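Local coordinates for glycoprotein (Chandipura virus, PDB 5MDM) that probably attaches the virion to host receptors and, once endosomal acidity changes its conformation, drives fusion of the viral and endosomal membranes as a class III fusion glycoprotein, at residues A[58-64]-A[123-129]; A[63-67]-A[106-112]; A[54-58]-A[130-136]. All blocks are in the same frame, centred on the assembly; numbering follows the deposited sequence.

Contact 1 (A[58-64]-A[123-129]); sequences LCHAAKW and EFLVIMI
Strands 58-64 and 123-129 run antiparallel, their axes 158° apart and 4.4 Å at closest approach, in a register that sets C59 against I129, A61 against I127 and K63 against L125. Alternating with these are three hydrogen-bonded pairs, H60 with M128, A62 with V126 and W64 with F124, each closed by two N-to-O bonds of 2.9 Å. CA-H...O contacts fill the gaps, the shortest from I127 CA to H60 O at 3.1 Å.

One face carries C59, A61, K63, L125, I127 and I129; helix 89-101 packs on L125, I127 and I129, and C59, disulfide-bonded to C92 of the same helix, has its SG 3.6 Å from I127 CG2. A61 CB meets I127 CD1 at 3.6 Å. On the other face W64 (chi1 m) lays its indole over V126, whose CG2 sits 3.6 Å from the five-membered ring centroid, a CH-pi contact, while W64 CZ2 is 3.7 Å from M128 CE. H60 (chi1 t) brings CD2 within 3.5 Å of M128 SD.

In this ladder of the fusion domain, backbone bonds hold H60, probably a pH sensor of the pre-fusion state, beside M128, which interacts with host vimentin; protonating the imidazole would probably alter the surroundings of the sulfur.

Contact 2 (A[63-67]-A[106-112]); sequences KWVTT and SLGFPPE
The indole of W64 lies against G108 and F109, with CE3 3.4 Å from G108 C and 3.6 Å from F109 N. With chi1 at -66° and chi2 at 35°, it turns an edge of its six-membered ring toward the face of the F109 phenyl, an edge-to-face pair with centroids 5.1 Å apart and planes at 55°. F109 (chi1 m, chi2 111°) also brings CD2 within 3.9 Å of W64 CB, and its ring also stacks on H80 of strand 77-85. At the far end of the indole, W64 CH2 comes to 4.2 Å from S106 OG.

The backbone of 63-67 is an extended strand; 106-112 has no regular structure and follows it without a beta ladder, W64 CA being 5.6 Å from F109 CA and T66 CA 5.7 Å from P110 CA. G108 takes phi/psi of 79/-160, a positive phi readily adopted by glycine, after which F109, P110 and P111 continue in polyproline-like conformation with psi near 150°. Such a loop, running between helix 89-101 and strand 120-131 within the fusion domain, illustrates how an irregular segment can be held to a strand by strand side chains that meet the loop's main chain and rings.

P110 presses CG to 3.2 Å from W64 O. Two residues along, T66 (chi1 m) donates its OG1 proton to P110 O at 2.6 Å, the one hydrogen bond between the two segments, while T66 CG2 rests 3.9 Å from E112 CA. P111 O is in turn hydrogen-bonded to S122 OG of strand 120-131.

Contact 3 (A[54-58]-A[130-136]); sequences SDGFL and TPHHVGV
Backbone hydrogen bonds set the frame: segments 54-58 and 130-136 run roughly antiparallel, end-to-end directions 147° apart. L58 and T130 form a hydrogen-bonded pair, with L58 N to T130 O and T130 N to L58 O both 2.9 Å. H132 N reaches G56 O at 3.0 Å and V134 N reaches S54 O at 3.2 Å, so the pairing outlasts regular strand geometry. G56 (phi/psi -144/-177) has no CB, where one would clash with H132 O.

Polar side chains gather at S54 (chi1 p), whose OG lies 2.8 Å from V134 O and 2.9 Å from H133 NE2; D55 OD1 comes to 3.1 Å from the ring edge of H133 at CD2.

The apolar pair is F57 CE2 with P131 CG at 3.9 Å; L58 CG to H132 CB (3.8 Å) and S54 CB to V136 CG2 (3.5 Å) are van der Waals contacts.

Here the antiparallel ladder of strands 56-69 and 120-131 frays; across it V134, a vimentin-interaction site, is held by its main chain, while its side chain packs on W143.

The three contacts share strand 56-69 and run in the order contact 3, contact 1, contact 2 along it. Contacts 1 and 3 are successive parts of one ladder with strand 120-131, share L58 and have centres 18 Å apart; contact 2, 11 Å from contact 1, adds the loop 106-112 at the strand's outer end, sharing K63 and W64 and touching F124 through P110. Contacts 2 and 3 do not meet, their nearest atoms being about 11 Å apart. Along the chain, contact 3 encloses the other two, from 54 to 136. In this example strand 56-69 is a shared element of the fusion-domain sheet, laddered to 120-131 and, farther out, packed by an irregular loop.

Contact 1 (A[58-64]-A[123-129])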
loop_
_atom_site.group_PDB
_atom_site.type_symbol
_atom_site.label_atom_id
_atom_site.label_comp_id
_atom_site.label_asym_id
_atom_site.label_seq_id
_atom_site.Cartn_x
_atom_site.Cartn_y
_atom_site.Cartn_z
ATOM N N LEU A 58 28.833 -8.921 -14.325
ATOM C CA LEU A 58 29.427 -8.918 -15.647
ATOM C C LEU A 58 30.917 -9.157 -15.491
ATOM O O LEU A 58 31.635 -8.342 -14.904
ATOM C CB LEU A 58 29.147 -7.602 -16.374
ATOM C CG LEU A 58 27.781 -7.504 -17.060
ATOM C CD1 LEU A 58 27.520 -6.086 -17.544
ATOM C CD2 LEU A 58 27.691 -8.490 -18.217
ATOM N N CYS A 59 31.359 -10.308 -15.985
ATOM C CA CYS A 59 32.760 -10.686 -15.958
ATOM C C CYS A 59 33.423 -10.229 -17.257
ATOM O O CYS A 59 33.222 -10.831 -18.315
ATOM C CB CYS A 59 32.883 -12.204 -15.788
ATOM S SG CYS A 59 34.561 -12.832 -15.525
ATOM N N HIS A 60 34.191 -9.145 -17.172
ATOM C CA HIS A 60 34.910 -8.613 -18.325
ATOM C C HIS A 60 36.346 -9.122 -18.346
ATOM O O HIS A 60 37.004 -9.172 -17.316
ATOM C CB HIS A 60 34.916 -7.085 -18.295
ATOM C CG HIS A 60 35.905 -6.469 -19.236
ATOM N ND1 HIS A 60 35.611 -6.202 -20.557
ATOM C CD2 HIS A 60 37.189 -6.081 -19.052
ATOM C CE1 HIS A 60 36.669 -5.669 -21.142
ATOM N NE2 HIS A 60 37.641 -5.586 -20.251
ATOM N N ALA A 61 36.832 -9.491 -19.525
ATOM C CA ALA A 61 38.207 -9.956 -19.656
ATOM C C ALA A 61 38.935 -9.196 -20.751
ATOM O O ALA A 61 38.424 -9.048 -21.863
ATOM C CB ALA A 61 38.241 -11.446 -19.936
ATOM N N ALA A 62 40.131 -8.713 -20.434
ATOM C CA ALA A 62 40.947 -8.011 -21.417
ATOM C C ALA A 62 42.423 -8.117 -21.076
ATOM O O ALA A 62 42.826 -7.847 -19.948
ATOM C CB ALA A 62 40.532 -6.550 -21.514
ATOM N N LYS A 63 43.227 -8.515 -22.056
ATOM C CA LYS A 63 44.674 -8.544 -21.886
ATOM C C LYS A 63 45.258 -7.140 -22.023
ATOM O O LYS A 63 45.036 -6.462 -23.019
ATOM C CB LYS A 63 45.321 -9.506 -22.890
ATOM C CG LYS A 63 45.106 -10.975 -22.538
ATOM C CD LYS A 63 45.744 -11.923 -23.543
ATOM C CE LYS A 63 45.030 -11.882 -24.883
ATOM N NZ LYS A 63 45.565 -12.908 -25.822
ATOM N N TRP A 64 45.983 -6.696 -21.004
ATOM C CA TRP A 64 46.702 -5.434 -21.078
ATOM C C TRP A 64 48.126 -5.726 -21.532
ATOM O O TRP A 64 48.885 -6.399 -20.835
ATOM C CB TRP A 64 46.698 -4.714 -19.728
ATOM C CG TRP A 64 45.336 -4.244 -19.281
ATOM C CD1 TRP A 64 44.139 -4.863 -19.497
ATOM C CD2 TRP A 64 45.040 -3.047 -18.550
ATOM N NE1 TRP A 64 43.120 -4.131 -18.940
ATOM C CE2 TRP A 64 43.647 -3.011 -18.354
ATOM C CE3 TRP A 64 45.820 -2.004 -18.042
ATOM C CZ2 TRP A 64 43.016 -1.974 -17.672
ATOM C CZ3 TRP A 64 45.192 -0.975 -17.365
ATOM C CH2 TRP A 64 43.805 -0.969 -17.185
ATOM N N GLU A 123 52.129 -9.395 -21.263
ATOM C CA GLU A 123 50.706 -9.131 -21.076
ATOM C C GLU A 123 50.155 -9.574 -19.721
ATOM O O GLU A 123 50.613 -10.558 -19.134
ATOM C CB GLU A 123 49.895 -9.762 -22.212
ATOM C CG GLU A 123 50.170 -11.238 -22.410
ATOM C CD GLU A 123 49.418 -11.829 -23.585
ATOM O OE1 GLU A 123 48.838 -11.052 -24.373
ATOM O OE2 GLU A 123 49.411 -13.071 -23.723
ATOM N N PHE A 124 49.158 -8.826 -19.249
ATOM C CA PHE A 124 48.461 -9.089 -17.991
ATOM C C PHE A 124 46.984 -9.318 -18.275
ATOM O O PHE A 124 46.300 -8.399 -18.718
ATOM C CB PHE A 124 48.569 -7.866 -17.074
ATOM C CG PHE A 124 49.487 -8.052 -15.900
ATOM C CD1 PHE A 124 49.860 -9.317 -15.478
ATOM C CD2 PHE A 124 49.970 -6.951 -15.210
ATOM C CE1 PHE A 124 50.704 -9.479 -14.391
ATOM C CE2 PHE A 124 50.813 -7.106 -14.127
ATOM C CZ PHE A 124 51.180 -8.372 -13.716
ATOM N N LEU A 125 46.476 -10.521 -18.016
ATOM C CA LEU A 125 45.048 -10.774 -18.218
ATOM C C LEU A 125 44.206 -10.157 -17.100
ATOM O O LEU A 125 44.163 -10.662 -15.977
ATOM C CB LEU A 125 44.750 -12.267 -18.369
ATOM C CG LEU A 125 43.287 -12.603 -18.678
ATOM C CD1 LEU A 125 42.706 -11.626 -19.692
ATOM C CD2 LEU A 125 43.159 -14.030 -19.189
ATOM N N VAL A 126 43.533 -9.062 -17.432
ATOM C CA VAL A 126 42.782 -8.279 -16.462
ATOM C C VAL A 126 41.289 -8.588 -16.506
ATOM O O VAL A 126 40.654 -8.492 -17.561
ATOM C CB VAL A 126 42.987 -6.769 -16.705
ATOM C CG1 VAL A 126 41.999 -5.951 -15.884
ATOM C CG2 VAL A 126 44.425 -6.369 -16.388
ATOM N N ILE A 127 40.736 -8.962 -15.353
ATOM C CA ILE A 127 39.303 -9.202 -15.233
ATOM C C ILE A 127 38.627 -8.093 -14.432
ATOM O O ILE A 127 39.106 -7.710 -13.366
ATOM C CB ILE A 127 38.993 -10.548 -14.558
ATOM C CG1 ILE A 127 39.818 -11.674 -15.179
ATOM C CG2 ILE A 127 37.511 -10.858 -14.677
ATOM C CD1 ILE A 127 39.326 -12.109 -16.538
ATOM N N MET A 128 37.514 -7.584 -14.953
ATOM C CA MET A 128 36.752 -6.531 -14.288
ATOM C C MET A 128 35.324 -6.997 -14.011
ATOM O O MET A 128 34.588 -7.350 -14.933
ATOM C CB MET A 128 36.738 -5.260 -15.142
ATOM C CG MET A 128 38.118 -4.824 -15.618
ATOM S SD MET A 128 38.073 -3.479 -16.820
ATOM C CE MET A 128 39.718 -3.594 -17.528
ATOM N N ILE A 129 34.943 -6.998 -12.736
ATOM C CA ILE A 129 33.635 -7.492 -12.316
ATOM C C ILE A 129 32.660 -6.352 -12.048
ATOM O O ILE A 129 32.772 -5.652 -11.043
ATOM C CB ILE A 129 33.749 -8.355 -11.044
ATOM C CG1 ILE A 129 34.580 -9.609 -11.322
ATOM C CG2 ILE A 129 32.372 -8.740 -10.533
ATOM C CD1 ILE A 129 33.953 -10.540 -12.335
#

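Contact 2 (A[63-67]-A[106-112])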
loop_
_atom_site.group_PDB
_atom_site.type_symbol
_atom_site.label_atom_id
_atom_site.label_comp_id
_atom_site.label_asym_id
_atom_site.label_seq_id
_atom_site.Cartn_x
_atom_site.Cartn_y
_atom_site.Cartn_z
ATOM N N LYS A 63 43.227 -8.515 -22.056
ATOM C CA LYS A 63 44.674 -8.544 -21.886
ATOM C C LYS A 63 45.258 -7.140 -22.023
ATOM O O LYS A 63 45.036 -6.462 -23.019
ATOM C CB LYS A 63 45.321 -9.506 -22.890
ATOM C CG LYS A 63 45.106 -10.975 -22.538
ATOM C CD LYS A 63 45.744 -11.923 -23.543
ATOM C CE LYS A 63 45.030 -11.882 -24.883
ATOM N NZ LYS A 63 45.565 -12.908 -25.822
ATOM N N TRP A 64 45.983 -6.696 -21.004
ATOM C CA TRP A 64 46.702 -5.434 -21.078
ATOM C C TRP A 64 48.126 -5.726 -21.532
ATOM O O TRP A 64 48.885 -6.399 -20.835
ATOM C CB TRP A 64 46.698 -4.714 -19.728
ATOM C CG TRP A 64 45.336 -4.244 -19.281
ATOM C CD1 TRP A 64 44.139 -4.863 -19.497
ATOM C CD2 TRP A 64 45.040 -3.047 -18.550
ATOM N NE1 TRP A 64 43.120 -4.131 -18.940
ATOM C CE2 TRP A 64 43.647 -3.011 -18.354
ATOM C CE3 TRP A 64 45.820 -2.004 -18.042
ATOM C CZ2 TRP A 64 43.016 -1.974 -17.672
ATOM C CZ3 TRP A 64 45.192 -0.975 -17.365
ATOM C CH2 TRP A 64 43.805 -0.969 -17.185
ATOM N N VAL A 65 48.475 -5.225 -22.712
ATOM C CA VAL A 65 49.732 -5.576 -23.360
ATOM C C VAL A 65 50.723 -4.416 -23.419
ATOM O O VAL A 65 50.445 -3.371 -24.013
ATOM C CB VAL A 65 49.488 -6.095 -24.790
ATOM C CG1 VAL A 65 50.808 -6.371 -25.487
ATOM C CG2 VAL A 65 48.622 -7.343 -24.758
ATOM N N THR A 66 51.878 -4.618 -22.790
ATOM C CA THR A 66 53.005 -3.701 -22.906
ATOM C C THR A 66 53.972 -4.245 -23.945
ATOM O O THR A 66 54.552 -5.318 -23.765
ATOM C CB THR A 66 53.751 -3.547 -21.570
ATOM O OG1 THR A 66 52.879 -2.959 -20.598
ATOM C CG2 THR A 66 54.971 -2.661 -21.743
ATOM N N THR A 67 54.138 -3.505 -25.037
ATOM C CA THR A 67 54.966 -3.958 -26.147
ATOM C C THR A 67 56.256 -3.157 -26.260
ATOM O O THR A 67 56.232 -1.925 -26.296
ATOM C CB THR A 67 54.206 -3.881 -27.488
ATOM O OG1 THR A 67 52.962 -4.587 -27.381
ATOM C CG2 THR A 67 55.037 -4.491 -28.607
ATOM N N SER A 106 42.886 -4.051 -10.099
ATOM C CA SER A 106 43.324 -3.666 -11.438
ATOM C C SER A 106 44.790 -3.235 -11.414
ATOM O O SER A 106 45.100 -2.063 -11.195
ATOM C CB SER A 106 42.447 -2.536 -11.986
ATOM O OG SER A 106 42.816 -2.195 -13.314
ATOM N N LEU A 107 45.686 -4.189 -11.650
ATOM C CA LEU A 107 47.123 -3.958 -11.512
ATOM C C LEU A 107 47.697 -3.086 -12.629
ATOM O O LEU A 107 48.834 -2.621 -12.544
ATOM C CB LEU A 107 47.873 -5.297 -11.424
ATOM C CG LEU A 107 49.346 -5.296 -10.997
ATOM C CD1 LEU A 107 49.566 -4.425 -9.766
ATOM C CD2 LEU A 107 49.826 -6.717 -10.739
ATOM N N GLY A 108 46.909 -2.860 -13.675
ATOM C CA GLY A 108 47.345 -2.024 -14.778
ATOM C C GLY A 108 48.280 -2.737 -15.738
ATOM O O GLY A 108 48.328 -3.968 -15.774
ATOM N N PHE A 109 49.028 -1.958 -16.517
ATOM C CA PHE A 109 49.924 -2.509 -17.531
ATOM C C PHE A 109 51.089 -3.303 -16.937
ATOM O O PHE A 109 51.508 -3.052 -15.808
ATOM C CB PHE A 109 50.461 -1.397 -18.438
ATOM C CG PHE A 109 49.479 -0.924 -19.468
ATOM C CD1 PHE A 109 48.925 0.343 -19.388
ATOM C CD2 PHE A 109 49.108 -1.745 -20.519
ATOM C CE1 PHE A 109 48.022 0.782 -20.337
ATOM C CE2 PHE A 109 48.203 -1.312 -21.470
ATOM C CZ PHE A 109 47.658 -0.047 -21.377
ATOM N N PRO A 110 51.601 -4.278 -17.702
ATOM C CA PRO A 110 52.787 -5.065 -17.344
ATOM C C PRO A 110 54.078 -4.265 -17.509
ATOM O O PRO A 110 54.140 -3.367 -18.351
ATOM C CB PRO A 110 52.766 -6.213 -18.360
ATOM C CG PRO A 110 51.370 -6.262 -18.868
ATOM C CD PRO A 110 50.904 -4.846 -18.867
ATOM N N PRO A 111 55.105 -4.594 -16.712
ATOM C CA PRO A 111 56.408 -3.938 -16.840
ATOM C C PRO A 111 57.016 -4.219 -18.207
ATOM O O PRO A 111 56.738 -5.266 -18.798
ATOM C CB PRO A 111 57.242 -4.596 -15.736
ATOM C CG PRO A 111 56.566 -5.899 -15.470
ATOM C CD PRO A 111 55.109 -5.629 -15.664
ATOM N N GLU A 112 57.827 -3.289 -18.700
ATOM C CA GLU A 112 58.432 -3.416 -20.021
ATOM C C GLU A 112 59.346 -4.633 -20.105
ATOM O O GLU A 112 60.208 -4.836 -19.250
ATOM C CB GLU A 112 59.217 -2.151 -20.372
ATOM C CG GLU A 112 58.401 -0.874 -20.286
ATOM C CD GLU A 112 59.242 0.366 -20.500
ATOM O OE1 GLU A 112 58.712 1.484 -20.320
ATOM O OE2 GLU A 112 60.434 0.223 -20.848
#

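Contact 3 (A[54-58]-A[130-136])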
loop_
_atom_site.group_PDB
_atom_site.type_symbol
_atom_site.label_atom_id
_atom_site.label_comp_id
_atom_site.label_asym_id
_atom_site.label_seq_id
_atom_site.Cartn_x
_atom_site.Cartn_y
_atom_site.Cartn_z
ATOM N N SER A 54 18.172 -12.902 -8.792
ATOM C CA SER A 54 18.702 -12.706 -10.135
ATOM C C SER A 54 19.782 -11.627 -10.165
ATOM O O SER A 54 20.015 -10.991 -11.195
ATOM C CB SER A 54 17.582 -12.379 -11.121
ATOM O OG SER A 54 16.861 -11.228 -10.725
ATOM N N ASP A 55 20.432 -11.422 -9.024
ATOM C CA ASP A 55 21.598 -10.555 -8.958
ATOM C C ASP A 55 22.716 -11.222 -9.731
ATOM O O ASP A 55 22.865 -12.442 -9.691
ATOM C CB ASP A 55 22.038 -10.328 -7.511
ATOM C CG ASP A 55 21.215 -9.265 -6.805
ATOM O OD1 ASP A 55 20.507 -8.499 -7.497
ATOM O OD2 ASP A 55 21.286 -9.189 -5.557
ATOM N N GLY A 56 23.503 -10.425 -10.441
ATOM C CA GLY A 56 24.564 -10.980 -11.252
ATOM C C GLY A 56 25.827 -10.150 -11.299
ATOM O O GLY A 56 25.954 -9.120 -10.635
ATOM N N PHE A 57 26.771 -10.624 -12.099
ATOM C CA PHE A 57 28.033 -9.951 -12.302
ATOM C C PHE A 57 28.399 -10.042 -13.767
ATOM O O PHE A 57 28.273 -11.100 -14.385
ATOM C CB PHE A 57 29.128 -10.608 -11.466
ATOM C CG PHE A 57 28.902 -10.511 -9.990
ATOM C CD1 PHE A 57 28.476 -11.609 -9.268
ATOM C CD2 PHE A 57 29.106 -9.315 -9.325
ATOM C CE1 PHE A 57 28.272 -11.521 -7.908
ATOM C CE2 PHE A 57 28.900 -9.220 -7.967
ATOM C CZ PHE A 57 28.481 -10.325 -7.257
ATOM N N LEU A 58 28.833 -8.921 -14.325
ATOM C CA LEU A 58 29.427 -8.918 -15.647
ATOM C C LEU A 58 30.917 -9.157 -15.491
ATOM O O LEU A 58 31.635 -8.342 -14.904
ATOM C CB LEU A 58 29.147 -7.602 -16.374
ATOM C CG LEU A 58 27.781 -7.504 -17.060
ATOM C CD1 LEU A 58 27.520 -6.086 -17.544
ATOM C CD2 LEU A 58 27.691 -8.490 -18.217
ATOM N N THR A 130 31.701 -6.170 -12.950
ATOM C CA THR A 130 30.698 -5.120 -12.792
ATOM C C THR A 130 29.332 -5.715 -12.477
ATOM O O THR A 130 28.666 -6.228 -13.372
ATOM C CB THR A 130 30.569 -4.261 -14.062
ATOM O OG1 THR A 130 31.833 -3.660 -14.367
ATOM C CG2 THR A 130 29.530 -3.169 -13.868
ATOM N N PRO A 131 28.909 -5.640 -11.204
ATOM C CA PRO A 131 27.621 -6.180 -10.755
ATOM C C PRO A 131 26.455 -5.707 -11.624
ATOM O O PRO A 131 26.206 -4.504 -11.722
ATOM C CB PRO A 131 27.492 -5.624 -9.336
ATOM C CG PRO A 131 28.883 -5.430 -8.879
ATOM C CD PRO A 131 29.657 -5.014 -10.100
ATOM N N HIS A 132 25.766 -6.657 -12.254
ATOM C CA HIS A 132 24.645 -6.358 -13.142
ATOM C C HIS A 132 23.446 -7.265 -12.857
ATOM O O HIS A 132 23.544 -8.490 -12.939
ATOM C CB HIS A 132 25.078 -6.496 -14.604
ATOM C CG HIS A 132 23.959 -6.346 -15.586
ATOM N ND1 HIS A 132 22.976 -5.390 -15.456
ATOM C CD2 HIS A 132 23.672 -7.031 -16.719
ATOM C CE1 HIS A 132 22.127 -5.494 -16.463
ATOM N NE2 HIS A 132 22.527 -6.481 -17.245
ATOM N N HIS A 133 22.314 -6.656 -12.522
ATOM C CA HIS A 133 21.099 -7.406 -12.216
ATOM C C HIS A 133 20.273 -7.673 -13.475
ATOM O O HIS A 133 20.078 -6.779 -14.300
ATOM C CB HIS A 133 20.264 -6.647 -11.182
ATOM C CG HIS A 133 18.938 -7.276 -10.888
ATOM N ND1 HIS A 133 17.817 -7.044 -11.657
ATOM C CD2 HIS A 133 18.548 -8.115 -9.900
ATOM C CE1 HIS A 133 16.797 -7.720 -11.161
ATOM N NE2 HIS A 133 17.214 -8.377 -10.093
ATOM N N VAL A 134 19.790 -8.906 -13.616
ATOM C CA VAL A 134 18.988 -9.288 -14.776
ATOM C C VAL A 134 17.622 -9.819 -14.355
ATOM O O VAL A 134 17.384 -10.087 -13.179
ATOM C CB VAL A 134 19.696 -10.357 -15.636
ATOM C CG1 VAL A 134 21.147 -9.972 -15.868
ATOM C CG2 VAL A 134 19.610 -11.720 -14.974
ATOM N N GLY A 135 16.726 -9.971 -15.323
ATOM C CA GLY A 135 15.392 -10.466 -15.042
ATOM C C GLY A 135 15.305 -11.975 -15.144
ATOM O O GLY A 135 16.273 -12.632 -15.532
ATOM N N VAL A 136 14.141 -12.524 -14.803
ATOM C CA VAL A 136 13.923 -13.967 -14.838
ATOM C C VAL A 136 12.596 -14.300 -15.506
ATOM O O VAL A 136 11.575 -13.696 -15.192
ATOM C CB VAL A 136 13.904 -14.568 -13.409
ATOM C CG1 VAL A 136 13.477 -16.027 -13.433
ATOM C CG2 VAL A 136 15.259 -14.437 -12.748
#